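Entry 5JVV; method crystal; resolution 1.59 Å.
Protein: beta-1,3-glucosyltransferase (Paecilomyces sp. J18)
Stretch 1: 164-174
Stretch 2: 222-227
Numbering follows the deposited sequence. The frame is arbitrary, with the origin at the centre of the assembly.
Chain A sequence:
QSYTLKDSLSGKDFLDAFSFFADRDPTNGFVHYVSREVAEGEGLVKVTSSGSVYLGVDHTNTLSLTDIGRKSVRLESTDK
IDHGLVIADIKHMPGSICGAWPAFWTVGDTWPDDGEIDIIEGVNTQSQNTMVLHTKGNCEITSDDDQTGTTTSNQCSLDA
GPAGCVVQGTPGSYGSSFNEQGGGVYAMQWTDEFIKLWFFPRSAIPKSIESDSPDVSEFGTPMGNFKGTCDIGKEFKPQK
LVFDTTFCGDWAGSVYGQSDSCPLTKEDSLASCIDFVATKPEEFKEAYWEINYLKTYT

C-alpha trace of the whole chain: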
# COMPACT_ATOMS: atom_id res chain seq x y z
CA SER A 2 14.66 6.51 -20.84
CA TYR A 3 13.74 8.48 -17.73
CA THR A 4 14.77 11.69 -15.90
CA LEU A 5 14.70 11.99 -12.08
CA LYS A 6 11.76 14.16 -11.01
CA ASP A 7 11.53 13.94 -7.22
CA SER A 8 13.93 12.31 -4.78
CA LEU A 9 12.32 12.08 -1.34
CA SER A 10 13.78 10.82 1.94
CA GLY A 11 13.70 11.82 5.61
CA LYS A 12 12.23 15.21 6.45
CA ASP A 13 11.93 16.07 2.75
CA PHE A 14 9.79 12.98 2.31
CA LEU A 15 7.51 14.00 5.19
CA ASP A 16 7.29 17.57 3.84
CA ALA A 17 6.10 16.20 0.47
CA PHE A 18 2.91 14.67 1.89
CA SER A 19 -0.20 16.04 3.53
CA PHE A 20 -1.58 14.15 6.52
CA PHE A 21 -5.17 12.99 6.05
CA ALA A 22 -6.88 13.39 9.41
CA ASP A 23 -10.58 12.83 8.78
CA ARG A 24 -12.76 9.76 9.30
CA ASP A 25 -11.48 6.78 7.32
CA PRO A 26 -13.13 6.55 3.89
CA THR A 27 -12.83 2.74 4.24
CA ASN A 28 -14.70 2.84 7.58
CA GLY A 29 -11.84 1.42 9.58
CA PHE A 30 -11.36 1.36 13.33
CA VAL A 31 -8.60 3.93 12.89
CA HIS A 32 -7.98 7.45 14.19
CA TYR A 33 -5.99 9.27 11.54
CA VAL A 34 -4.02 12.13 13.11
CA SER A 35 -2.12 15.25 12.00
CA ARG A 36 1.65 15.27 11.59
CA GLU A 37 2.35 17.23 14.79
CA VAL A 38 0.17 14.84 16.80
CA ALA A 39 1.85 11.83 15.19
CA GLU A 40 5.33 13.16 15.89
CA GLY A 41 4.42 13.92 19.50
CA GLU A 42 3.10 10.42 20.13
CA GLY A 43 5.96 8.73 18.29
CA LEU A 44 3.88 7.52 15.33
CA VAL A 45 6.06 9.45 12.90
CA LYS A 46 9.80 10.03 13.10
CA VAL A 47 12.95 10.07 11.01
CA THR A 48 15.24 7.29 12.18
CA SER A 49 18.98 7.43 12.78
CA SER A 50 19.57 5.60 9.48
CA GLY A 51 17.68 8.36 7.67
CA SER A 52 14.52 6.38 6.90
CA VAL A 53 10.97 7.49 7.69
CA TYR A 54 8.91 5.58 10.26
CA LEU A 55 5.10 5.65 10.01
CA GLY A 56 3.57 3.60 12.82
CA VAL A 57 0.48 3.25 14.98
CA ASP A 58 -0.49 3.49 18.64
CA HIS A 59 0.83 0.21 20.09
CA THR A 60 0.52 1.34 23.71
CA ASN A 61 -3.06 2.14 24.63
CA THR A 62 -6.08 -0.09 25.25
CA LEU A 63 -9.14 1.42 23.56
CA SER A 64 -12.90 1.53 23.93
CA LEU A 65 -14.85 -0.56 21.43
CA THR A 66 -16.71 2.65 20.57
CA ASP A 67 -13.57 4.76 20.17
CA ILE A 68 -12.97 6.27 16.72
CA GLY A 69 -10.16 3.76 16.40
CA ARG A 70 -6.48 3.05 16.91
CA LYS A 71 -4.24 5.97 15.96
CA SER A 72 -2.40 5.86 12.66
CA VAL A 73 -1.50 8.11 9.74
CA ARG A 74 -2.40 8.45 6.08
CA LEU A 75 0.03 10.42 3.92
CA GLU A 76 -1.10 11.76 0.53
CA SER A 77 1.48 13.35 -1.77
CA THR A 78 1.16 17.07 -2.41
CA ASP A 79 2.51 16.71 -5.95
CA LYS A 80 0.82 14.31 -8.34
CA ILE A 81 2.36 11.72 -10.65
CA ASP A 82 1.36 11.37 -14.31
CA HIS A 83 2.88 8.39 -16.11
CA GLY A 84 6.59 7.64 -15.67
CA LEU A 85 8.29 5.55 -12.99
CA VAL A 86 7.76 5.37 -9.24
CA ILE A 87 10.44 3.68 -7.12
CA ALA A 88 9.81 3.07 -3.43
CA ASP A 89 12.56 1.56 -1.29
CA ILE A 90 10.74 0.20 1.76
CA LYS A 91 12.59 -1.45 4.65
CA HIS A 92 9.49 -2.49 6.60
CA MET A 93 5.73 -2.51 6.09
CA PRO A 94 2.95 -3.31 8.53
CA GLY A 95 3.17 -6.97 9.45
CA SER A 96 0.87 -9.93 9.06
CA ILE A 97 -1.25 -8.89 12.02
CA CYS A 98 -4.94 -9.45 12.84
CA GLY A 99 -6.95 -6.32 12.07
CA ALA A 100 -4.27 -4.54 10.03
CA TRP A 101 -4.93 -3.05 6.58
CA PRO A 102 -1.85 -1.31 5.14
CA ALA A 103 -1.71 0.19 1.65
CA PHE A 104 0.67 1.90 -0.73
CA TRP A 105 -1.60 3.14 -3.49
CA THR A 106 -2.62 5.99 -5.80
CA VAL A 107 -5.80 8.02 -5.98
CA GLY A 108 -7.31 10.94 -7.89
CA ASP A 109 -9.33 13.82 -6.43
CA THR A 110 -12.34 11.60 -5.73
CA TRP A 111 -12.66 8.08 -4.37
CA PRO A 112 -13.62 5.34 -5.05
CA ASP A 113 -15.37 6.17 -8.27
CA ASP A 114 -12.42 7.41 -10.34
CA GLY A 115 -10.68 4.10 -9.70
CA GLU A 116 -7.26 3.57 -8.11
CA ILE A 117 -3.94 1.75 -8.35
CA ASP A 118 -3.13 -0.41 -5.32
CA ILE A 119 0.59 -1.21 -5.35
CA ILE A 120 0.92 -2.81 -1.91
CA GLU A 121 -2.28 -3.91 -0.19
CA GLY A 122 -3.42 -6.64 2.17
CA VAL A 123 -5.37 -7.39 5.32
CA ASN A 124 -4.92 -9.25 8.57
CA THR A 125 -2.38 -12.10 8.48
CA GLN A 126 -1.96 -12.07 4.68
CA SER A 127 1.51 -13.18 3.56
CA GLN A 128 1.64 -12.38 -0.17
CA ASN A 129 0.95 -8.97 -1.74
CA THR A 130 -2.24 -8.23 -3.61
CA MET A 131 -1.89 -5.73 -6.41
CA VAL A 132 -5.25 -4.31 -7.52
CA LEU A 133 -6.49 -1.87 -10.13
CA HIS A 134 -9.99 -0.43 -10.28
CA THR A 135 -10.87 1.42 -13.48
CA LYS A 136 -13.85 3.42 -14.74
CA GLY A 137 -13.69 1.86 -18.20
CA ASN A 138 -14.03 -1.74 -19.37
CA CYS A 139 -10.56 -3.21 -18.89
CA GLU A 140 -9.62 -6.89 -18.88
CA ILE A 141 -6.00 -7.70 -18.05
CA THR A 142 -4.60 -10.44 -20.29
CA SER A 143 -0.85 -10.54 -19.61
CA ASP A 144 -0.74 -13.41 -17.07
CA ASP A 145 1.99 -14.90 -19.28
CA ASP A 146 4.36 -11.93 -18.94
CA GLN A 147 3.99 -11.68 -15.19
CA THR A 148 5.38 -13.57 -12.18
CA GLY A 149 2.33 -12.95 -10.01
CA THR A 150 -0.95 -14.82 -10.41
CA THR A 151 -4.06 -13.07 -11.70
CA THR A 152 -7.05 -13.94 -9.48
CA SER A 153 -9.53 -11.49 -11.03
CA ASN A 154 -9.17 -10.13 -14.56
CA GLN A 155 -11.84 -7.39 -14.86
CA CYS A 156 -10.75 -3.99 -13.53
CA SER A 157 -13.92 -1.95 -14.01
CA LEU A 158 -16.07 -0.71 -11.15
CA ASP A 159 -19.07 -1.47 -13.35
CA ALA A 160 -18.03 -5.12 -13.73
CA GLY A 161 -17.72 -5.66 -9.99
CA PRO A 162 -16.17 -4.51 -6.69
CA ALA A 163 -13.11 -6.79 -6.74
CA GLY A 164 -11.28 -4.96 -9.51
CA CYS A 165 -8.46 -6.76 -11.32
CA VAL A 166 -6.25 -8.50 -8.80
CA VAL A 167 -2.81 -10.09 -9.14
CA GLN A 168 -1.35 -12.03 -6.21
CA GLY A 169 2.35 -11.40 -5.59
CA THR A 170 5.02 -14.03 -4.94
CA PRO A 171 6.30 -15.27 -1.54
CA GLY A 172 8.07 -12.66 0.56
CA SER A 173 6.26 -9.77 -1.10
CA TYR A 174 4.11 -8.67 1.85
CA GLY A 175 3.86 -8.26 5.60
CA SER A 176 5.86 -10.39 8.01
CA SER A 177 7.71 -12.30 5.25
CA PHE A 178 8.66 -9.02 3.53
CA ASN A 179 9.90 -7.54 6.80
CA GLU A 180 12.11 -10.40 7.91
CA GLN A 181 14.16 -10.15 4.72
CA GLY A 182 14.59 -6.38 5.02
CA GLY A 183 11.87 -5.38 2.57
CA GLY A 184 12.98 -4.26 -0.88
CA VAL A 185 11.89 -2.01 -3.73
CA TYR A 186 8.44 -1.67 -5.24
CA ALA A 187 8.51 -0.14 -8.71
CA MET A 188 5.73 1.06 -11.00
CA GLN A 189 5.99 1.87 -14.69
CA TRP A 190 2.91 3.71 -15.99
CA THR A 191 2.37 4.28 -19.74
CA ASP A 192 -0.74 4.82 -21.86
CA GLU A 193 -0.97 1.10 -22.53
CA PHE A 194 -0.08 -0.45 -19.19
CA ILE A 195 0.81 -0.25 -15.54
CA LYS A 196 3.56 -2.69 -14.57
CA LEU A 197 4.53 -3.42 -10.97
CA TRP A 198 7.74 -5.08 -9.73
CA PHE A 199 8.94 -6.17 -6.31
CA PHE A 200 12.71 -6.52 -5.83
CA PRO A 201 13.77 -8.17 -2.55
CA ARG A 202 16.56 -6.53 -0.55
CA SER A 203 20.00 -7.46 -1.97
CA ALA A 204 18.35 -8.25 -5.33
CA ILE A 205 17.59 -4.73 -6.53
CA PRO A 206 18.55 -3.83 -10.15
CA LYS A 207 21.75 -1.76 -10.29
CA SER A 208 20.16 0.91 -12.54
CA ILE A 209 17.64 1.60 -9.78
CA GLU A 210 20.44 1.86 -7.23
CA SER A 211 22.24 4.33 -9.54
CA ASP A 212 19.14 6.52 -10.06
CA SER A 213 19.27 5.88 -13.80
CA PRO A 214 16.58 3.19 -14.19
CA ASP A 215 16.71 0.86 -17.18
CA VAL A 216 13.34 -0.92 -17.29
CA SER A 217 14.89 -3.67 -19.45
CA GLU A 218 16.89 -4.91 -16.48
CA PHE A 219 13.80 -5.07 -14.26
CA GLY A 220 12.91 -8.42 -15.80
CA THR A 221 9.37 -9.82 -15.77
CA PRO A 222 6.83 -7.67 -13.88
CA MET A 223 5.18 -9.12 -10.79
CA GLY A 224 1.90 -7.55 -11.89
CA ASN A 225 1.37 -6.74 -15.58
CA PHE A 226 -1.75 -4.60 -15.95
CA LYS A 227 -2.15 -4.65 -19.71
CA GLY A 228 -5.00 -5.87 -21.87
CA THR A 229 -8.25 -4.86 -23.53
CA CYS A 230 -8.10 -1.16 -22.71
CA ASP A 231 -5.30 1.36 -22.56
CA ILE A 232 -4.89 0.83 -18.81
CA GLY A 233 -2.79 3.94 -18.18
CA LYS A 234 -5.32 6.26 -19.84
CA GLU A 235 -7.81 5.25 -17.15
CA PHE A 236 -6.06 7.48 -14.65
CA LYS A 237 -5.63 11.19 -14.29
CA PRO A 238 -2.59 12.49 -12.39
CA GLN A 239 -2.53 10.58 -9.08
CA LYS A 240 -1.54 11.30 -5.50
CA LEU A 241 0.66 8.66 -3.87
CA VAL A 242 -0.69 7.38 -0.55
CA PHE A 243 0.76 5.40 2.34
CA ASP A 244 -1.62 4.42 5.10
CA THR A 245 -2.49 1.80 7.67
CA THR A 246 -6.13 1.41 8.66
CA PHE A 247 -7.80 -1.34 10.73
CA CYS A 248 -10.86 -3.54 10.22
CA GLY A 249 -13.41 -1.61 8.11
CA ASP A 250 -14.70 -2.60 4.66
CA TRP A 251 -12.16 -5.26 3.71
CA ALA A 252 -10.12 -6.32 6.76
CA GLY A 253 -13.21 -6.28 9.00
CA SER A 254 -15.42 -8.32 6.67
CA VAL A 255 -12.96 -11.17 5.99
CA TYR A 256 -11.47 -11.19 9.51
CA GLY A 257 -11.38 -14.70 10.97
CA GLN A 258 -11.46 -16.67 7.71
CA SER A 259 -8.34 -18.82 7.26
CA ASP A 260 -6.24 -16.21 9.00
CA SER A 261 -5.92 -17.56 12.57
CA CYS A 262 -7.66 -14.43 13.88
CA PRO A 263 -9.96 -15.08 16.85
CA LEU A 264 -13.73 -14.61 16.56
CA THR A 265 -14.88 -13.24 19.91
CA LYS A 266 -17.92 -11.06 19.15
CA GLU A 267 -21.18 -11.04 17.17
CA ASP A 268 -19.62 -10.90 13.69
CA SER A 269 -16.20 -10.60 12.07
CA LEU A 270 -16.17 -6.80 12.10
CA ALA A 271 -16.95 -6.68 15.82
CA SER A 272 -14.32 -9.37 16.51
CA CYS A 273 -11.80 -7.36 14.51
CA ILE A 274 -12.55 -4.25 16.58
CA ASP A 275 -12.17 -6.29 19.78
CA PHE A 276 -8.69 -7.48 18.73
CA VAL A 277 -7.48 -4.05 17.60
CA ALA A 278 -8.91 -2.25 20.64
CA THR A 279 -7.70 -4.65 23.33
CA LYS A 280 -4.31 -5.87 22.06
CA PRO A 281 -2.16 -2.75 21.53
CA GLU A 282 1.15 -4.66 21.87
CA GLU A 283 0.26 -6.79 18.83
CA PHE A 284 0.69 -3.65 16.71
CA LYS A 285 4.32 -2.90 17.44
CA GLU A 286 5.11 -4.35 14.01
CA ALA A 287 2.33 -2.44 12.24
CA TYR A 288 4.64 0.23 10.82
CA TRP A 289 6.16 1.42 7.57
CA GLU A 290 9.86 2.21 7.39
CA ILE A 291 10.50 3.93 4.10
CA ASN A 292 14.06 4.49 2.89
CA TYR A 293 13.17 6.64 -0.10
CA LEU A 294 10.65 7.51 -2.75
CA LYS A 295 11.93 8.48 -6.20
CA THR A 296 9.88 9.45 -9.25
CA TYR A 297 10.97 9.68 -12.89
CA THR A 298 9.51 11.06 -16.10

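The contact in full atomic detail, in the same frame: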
# COMPACT_ATOMS: atom_id res chain seq x y z
N GLY A 164 -12.31 -5.53 -8.66
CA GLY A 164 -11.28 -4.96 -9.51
C GLY A 164 -10.43 -6.08 -10.09
O GLY A 164 -10.77 -7.25 -9.93
N CYS A 165 -9.36 -5.74 -10.80
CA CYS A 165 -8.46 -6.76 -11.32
C CYS A 165 -7.29 -6.95 -10.35
O CYS A 165 -6.59 -5.99 -10.00
CB CYS A 165 -7.98 -6.43 -12.74
SG CYS A 165 -7.28 -4.78 -12.94
N VAL A 166 -7.12 -8.19 -9.92
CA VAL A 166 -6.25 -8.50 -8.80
C VAL A 166 -5.17 -9.48 -9.24
O VAL A 166 -5.48 -10.49 -9.89
CB VAL A 166 -7.06 -9.17 -7.67
CG1 VAL A 166 -6.15 -9.61 -6.55
CG2 VAL A 166 -8.16 -8.23 -7.18
N VAL A 167 -3.92 -9.17 -8.91
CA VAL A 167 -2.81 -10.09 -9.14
C VAL A 167 -2.12 -10.37 -7.80
O VAL A 167 -1.71 -9.44 -7.08
CB VAL A 167 -1.78 -9.51 -10.14
CG1 VAL A 167 -0.62 -10.49 -10.37
CG2 VAL A 167 -2.45 -9.18 -11.47
N GLN A 168 -2.03 -11.64 -7.44
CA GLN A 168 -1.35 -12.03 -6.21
C GLN A 168 0.16 -12.08 -6.41
O GLN A 168 0.65 -12.71 -7.35
CB GLN A 168 -1.86 -13.40 -5.74
CG GLN A 168 -1.07 -13.96 -4.55
CD GLN A 168 -1.57 -15.32 -4.08
OE1 GLN A 168 -1.42 -16.32 -4.79
NE2 GLN A 168 -2.15 -15.36 -2.89
N GLY A 169 0.90 -11.42 -5.52
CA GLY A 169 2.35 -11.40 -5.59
C GLY A 169 2.98 -12.71 -5.12
O GLY A 169 2.29 -13.60 -4.63
N THR A 170 4.29 -12.81 -5.27
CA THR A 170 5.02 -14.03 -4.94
C THR A 170 5.40 -14.06 -3.45
O THR A 170 5.24 -13.06 -2.74
CB THR A 170 6.25 -14.15 -5.85
OG1 THR A 170 6.93 -12.89 -5.91
CG2 THR A 170 5.82 -14.55 -7.26
N PRO A 171 5.88 -15.22 -2.95
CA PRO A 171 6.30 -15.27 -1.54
C PRO A 171 7.32 -14.21 -1.15
O PRO A 171 8.25 -13.91 -1.91
CB PRO A 171 6.93 -16.66 -1.43
CG PRO A 171 6.16 -17.48 -2.40
CD PRO A 171 5.80 -16.57 -3.54
N GLY A 172 7.15 -13.65 0.04
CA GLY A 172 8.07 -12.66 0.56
C GLY A 172 7.71 -11.23 0.17
O GLY A 172 8.42 -10.30 0.53
N SER A 173 6.59 -11.07 -0.54
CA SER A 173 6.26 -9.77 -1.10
C SER A 173 5.39 -8.90 -0.20
O SER A 173 5.07 -7.76 -0.57
CB SER A 173 5.60 -9.93 -2.48
OG SER A 173 4.39 -10.66 -2.39
N TYR A 174 5.02 -9.40 0.97
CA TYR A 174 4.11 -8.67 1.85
C TYR A 174 4.32 -8.99 3.33
O TYR A 174 4.71 -10.10 3.69
CB TYR A 174 2.66 -8.97 1.44
CG TYR A 174 1.58 -8.30 2.29
CD1 TYR A 174 0.99 -7.12 1.87
CD2 TYR A 174 1.16 -8.86 3.50
CE1 TYR A 174 0.00 -6.50 2.63
CE2 TYR A 174 0.19 -8.24 4.28
CZ TYR A 174 -0.39 -7.06 3.83
OH TYR A 174 -1.35 -6.44 4.58
N PRO A 222 7.59 -8.35 -14.94
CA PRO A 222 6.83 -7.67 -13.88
C PRO A 222 6.20 -8.67 -12.92
O PRO A 222 5.92 -9.80 -13.34
CB PRO A 222 5.70 -6.97 -14.64
CG PRO A 222 6.20 -6.82 -16.03
CD PRO A 222 7.07 -8.02 -16.28
N MET A 223 5.95 -8.26 -11.68
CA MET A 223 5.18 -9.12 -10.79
C MET A 223 3.69 -9.00 -11.10
O MET A 223 2.97 -9.98 -11.06
CB MET A 223 5.46 -8.81 -9.32
CG MET A 223 4.90 -9.85 -8.37
SD MET A 223 5.51 -9.68 -6.69
CE MET A 223 4.64 -8.21 -6.12
N GLY A 224 3.25 -7.78 -11.43
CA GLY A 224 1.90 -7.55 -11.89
C GLY A 224 1.94 -6.79 -13.21
O GLY A 224 2.52 -5.71 -13.29
N ASN A 225 1.34 -7.36 -14.25
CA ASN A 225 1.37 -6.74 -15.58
C ASN A 225 -0.04 -6.33 -15.98
O ASN A 225 -0.81 -7.14 -16.52
CB ASN A 225 1.98 -7.70 -16.60
CG ASN A 225 2.35 -7.01 -17.91
OD1 ASN A 225 1.83 -5.94 -18.24
ND2 ASN A 225 3.25 -7.64 -18.68
N PHE A 226 -0.39 -5.08 -15.69
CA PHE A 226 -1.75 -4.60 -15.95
C PHE A 226 -1.83 -4.04 -17.36
O PHE A 226 -1.59 -2.85 -17.61
CB PHE A 226 -2.22 -3.61 -14.88
CG PHE A 226 -2.31 -4.22 -13.50
CD1 PHE A 226 -3.51 -4.73 -13.03
CD2 PHE A 226 -1.18 -4.31 -12.70
CE1 PHE A 226 -3.60 -5.30 -11.76
CE2 PHE A 226 -1.24 -4.88 -11.43
CZ PHE A 226 -2.46 -5.38 -10.96
N LYS A 227 -2.20 -4.92 -18.28
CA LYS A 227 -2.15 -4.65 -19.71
C LYS A 227 -3.19 -5.56 -20.33
O LYS A 227 -3.33 -6.71 -19.90
CB LYS A 227 -0.74 -4.98 -20.22
CG LYS A 227 -0.56 -4.88 -21.72
CD LYS A 227 0.94 -4.98 -22.05
CE LYS A 227 1.19 -5.81 -23.29
NZ LYS A 227 0.84 -7.24 -23.06

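Two short strands, one around C165 to Q168 and one around G224 to F226, run nearly antiparallel, their N-to-C directions 159° apart. Their axes come no closer than 7.9 Å, too far for the backbone hydrogen bonds of neighbouring strands in a sheet, and no such bond joins them. Side chains therefore fill the gap. In register, V167 lies across from G224, with V167 CA and G224 CA 6.0 Å apart, while C165 faces F226 across a wider gap. The alternation of an extended strand sorts the residues of the first stretch: C165 and V167 direct their CA-to-CB bonds toward the second stretch, V166 and Q168 away from it.

The apolar packing centres on F226. Its CA-to-CB bond points sideways, but with chi1 in the m well the ring comes nearer to the first strand and spans the wide end of the gap. V167 CG2 lies 3.8 Å from F226 CZ, while V167 CG1 turns to the other stretch's backbone, 3.7 Å from M223 O and 4.2 Å from G224 CA. A branched valine can thus touch both the ring and the main chain. A CB at G224 would point toward the first stretch, but the crowding would come from F226 CE2, 3.1 Å from it; glycine leaves room for the ring of its own strand.

C165 meets the edge of the same ring in two ways. C165 O lies 3.5 Å from F226 CE1, near the ring plane, where the partly positive ring hydrogens offer a favourable electrostatic environment. The sulfur also approaches the edge: C165 SG is 3.8 Å from F226 CD1 and 5.0 Å from the centroid of the F226 ring, 81° off the ring normal. This residue is bonded covalently to a group elsewhere in the structure.

M223 supplies the other large side chain. Long, flexible and apolar, it reaches G169, T170 and S173, and M223 SD accepts a weak hydrogen bond from T170 N (3.6 Å, angle at the hydrogen 165°). Sulfur is a large, poor acceptor, so the long distance is natural despite the nearly straight geometry. M223 SD also lies 3.8 Å from G169 CA, and M223 CE is 4.1 Å from S173 CB. At G169, an ideal CB would lie only 3.0 Å from M223 CE and would clash with S173 OG at 2.8 Å; glycine leaves that space free.

A type II turn runs from T170 to S173. S173 OG donates to T170 O at 2.6 Å, reinforcing the weak S173 N to T170 O bond of 3.3 Å. G172, at phi 89°, occupies a turn position that favours glycine.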